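Local coordinates for protein putative sarcosine dimethylglycine methyltransferase (Galdieria sulphuraria, PDB 2O57) that probably transfers methyl groups from S-adenosylmethionine to sarcosine and dimethylglycine through a Rossmann-like methyltransferase domain, at residues L203-L208 against Q265-R270. Numbering follows the deposited sequence.
Sequences LDRIKL and QANMKR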
loop_
_atom_site.group_PDB
_atom_site.type_symbol
_atom_site.label_atom_id
_atom_site.label_comp_id
_atom_site.label_asym_id
_atom_site.label_seq_id
_atom_site.Cartn_x
_atom_site.Cartn_y
_atom_site.Cartn_z
ATOM N N LEU A 203 4.339 24.554 -0.398
ATOM C CA LEU A 203 5.776 24.648 -0.185
ATOM C C LEU A 203 6.090 25.943 0.578
ATOM O O LEU A 203 6.941 25.946 1.466
ATOM C CB LEU A 203 6.523 24.629 -1.522
ATOM C CG LEU A 203 6.409 23.311 -2.306
ATOM C CD1 LEU A 203 7.088 23.475 -3.664
ATOM C CD2 LEU A 203 7.013 22.135 -1.527
ATOM N N ASP A 204 5.388 27.023 0.225
ATOM C CA ASP A 204 5.550 28.327 0.894
ATOM C C ASP A 204 5.041 28.288 2.315
ATOM O O ASP A 204 5.750 28.704 3.233
ATOM C CB ASP A 204 4.833 29.445 0.124
ATOM C CG ASP A 204 5.611 29.906 -1.098
ATOM O OD1 ASP A 204 6.697 29.336 -1.363
ATOM O OD2 ASP A 204 5.138 30.837 -1.788
ATOM N N ARG A 205 3.815 27.780 2.477
ATOM C CA ARG A 205 3.119 27.740 3.779
ATOM C C ARG A 205 3.929 26.978 4.842
ATOM O O ARG A 205 4.058 27.460 5.982
ATOM C CB ARG A 205 1.675 27.168 3.624
ATOM C CG ARG A 205 0.825 27.082 4.916
ATOM C CD ARG A 205 0.766 28.397 5.729
ATOM N NE ARG A 205 0.126 29.543 5.000
ATOM C CZ ARG A 205 -0.460 30.577 5.797
ATOM N NH1 ARG A 205 -0.304 30.783 7.070
ATOM N NH2 ARG A 205 -0.991 31.593 5.034
ATOM N N ILE A 206 4.503 25.832 4.449
ATOM C CA ILE A 206 5.292 24.991 5.369
ATOM C C ILE A 206 6.827 25.197 5.258
ATOM O O ILE A 206 7.589 24.577 6.030
ATOM C CB ILE A 206 4.916 23.476 5.217
ATOM C CG1 ILE A 206 5.533 22.872 3.946
ATOM C CG2 ILE A 206 3.380 23.289 5.246
ATOM C CD1 ILE A 206 5.454 21.322 3.883
ATOM N N LYS A 207 7.227 25.991 4.230
ATOM C CA LYS A 207 8.624 26.458 4.056
ATOM C C LYS A 207 9.628 25.400 3.522
ATOM O O LYS A 207 10.702 25.182 4.100
ATOM C CB LYS A 207 9.148 27.191 5.318
ATOM C CG LYS A 207 8.543 28.621 5.469
ATOM C CD LYS A 207 7.136 28.596 6.171
ATOM C CE LYS A 207 7.288 28.936 7.675
ATOM N NZ LYS A 207 7.594 30.448 7.807
ATOM N N LEU A 208 9.279 24.805 2.385
ATOM C CA LEU A 208 10.105 23.803 1.693
ATOM C C LEU A 208 10.349 24.201 0.217
ATOM O O LEU A 208 9.450 24.738 -0.419
ATOM C CB LEU A 208 9.370 22.449 1.728
ATOM C CG LEU A 208 9.705 21.333 2.732
ATOM C CD1 LEU A 208 9.962 21.833 4.165
ATOM C CD2 LEU A 208 8.589 20.283 2.700
ATOM N N GLN A 265 -2.912 29.400 15.439
ATOM C CA GLN A 265 -4.011 28.502 15.065
ATOM C C GLN A 265 -4.461 28.787 13.650
ATOM O O GLN A 265 -4.677 27.870 12.857
ATOM C CB GLN A 265 -5.200 28.636 16.017
ATOM C CG GLN A 265 -4.921 28.059 17.395
ATOM C CD GLN A 265 -6.112 28.169 18.321
ATOM O OE1 GLN A 265 -7.249 27.898 17.919
ATOM N NE2 GLN A 265 -5.866 28.585 19.571
ATOM N N ALA A 266 -4.576 30.070 13.327
ATOM C CA ALA A 266 -5.002 30.479 11.996
ATOM C C ALA A 266 -3.992 29.983 10.954
ATOM O O ALA A 266 -4.412 29.415 9.957
ATOM C CB ALA A 266 -5.243 32.005 11.931
ATOM N N ASN A 267 -2.681 30.123 11.217
ATOM C CA ASN A 267 -1.609 29.644 10.325
ATOM C C ASN A 267 -1.613 28.122 10.176
ATOM O O ASN A 267 -1.416 27.605 9.062
ATOM C CB ASN A 267 -0.197 30.030 10.828
ATOM C CG ASN A 267 0.082 31.540 10.748
ATOM O OD1 ASN A 267 -0.462 32.230 9.899
ATOM N ND2 ASN A 267 0.957 32.041 11.631
HETATM N N MSE A 268 -1.790 27.416 11.292
HETATM C CA MSE A 268 -1.887 25.931 11.234
HETATM C C MSE A 268 -3.072 25.479 10.372
HETATM O O MSE A 268 -2.923 24.609 9.524
HETATM C CB MSE A 268 -1.999 25.312 12.619
HETATM C CG MSE A 268 -1.819 23.749 12.536
HETATM SE SE MSE A 268 -1.760 22.934 14.265
HETATM C CE MSE A 268 -2.027 21.111 13.660
ATOM N N LYS A 269 -4.251 26.028 10.645
ATOM C CA LYS A 269 -5.479 25.743 9.886
ATOM C C LYS A 269 -5.279 25.985 8.374
ATOM O O LYS A 269 -5.679 25.148 7.529
ATOM C CB LYS A 269 -6.615 26.602 10.486
ATOM C CG LYS A 269 -8.033 26.384 9.992
ATOM C CD LYS A 269 -9.044 27.344 10.716
ATOM C CE LYS A 269 -8.850 27.336 12.243
ATOM N NZ LYS A 269 -9.672 28.376 12.999
ATOM N N ARG A 270 -4.647 27.102 8.014
ATOM C CA ARG A 270 -4.354 27.344 6.595
ATOM C C ARG A 270 -3.485 26.247 5.999
ATOM O O ARG A 270 -3.787 25.767 4.908
ATOM C CB ARG A 270 -3.726 28.710 6.357
ATOM C CG ARG A 270 -4.732 29.831 6.490
ATOM C CD ARG A 270 -4.115 31.144 6.116
ATOM N NE ARG A 270 -3.248 31.656 7.179
ATOM C CZ ARG A 270 -3.647 32.510 8.118
ATOM N NH1 ARG A 270 -4.915 32.952 8.134
ATOM N NH2 ARG A 270 -2.780 32.919 9.037
#
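Arg205, near the end of helix 200-206, reaches across to Asn267 and Arg270 on helix 262-280 and carries the first segment's whole share of this small surface contact. Arginine suits the place because the helices stand apart, with 8.0 Å between the CA atoms of Arg205 and Arg270. The Arg205 chain leaves the backbone with CG anti to N (chi1 -179°), then bends at chi2 and chi3 and lays one guanidinium face over CB and CD of Arg270. Farther along the long helix, Arg205 also touches His274, and Ile206 touches Trp275. Just beyond, the short helix closes in a Schellman motif, Lys207 taking the positive phi.

On the facing helix, Asn267 supplies the acceptor that two arginines need. Its OD1 receives a firm bond from Arg270 NH2 at 2.6 Å, nearly in that guanidinium's plane, and a weak, bent one from Arg205 NH1 at 3.2 Å. The two guanidinium planes are turned 49° apart, and Arg205 NH1 comes to 3.1 Å from Arg270 NE, donor against donor. Were Arg270 an alanine, with CB alone left against the Arg205 guanidinium, Asn267 OD1 would probably lose its stronger donor and keep the weak bond from Arg205. With like charges so close and a neutral amide oxygen beside them, the contact probably owes more to packing and the shared acceptor than to electrostatic attraction.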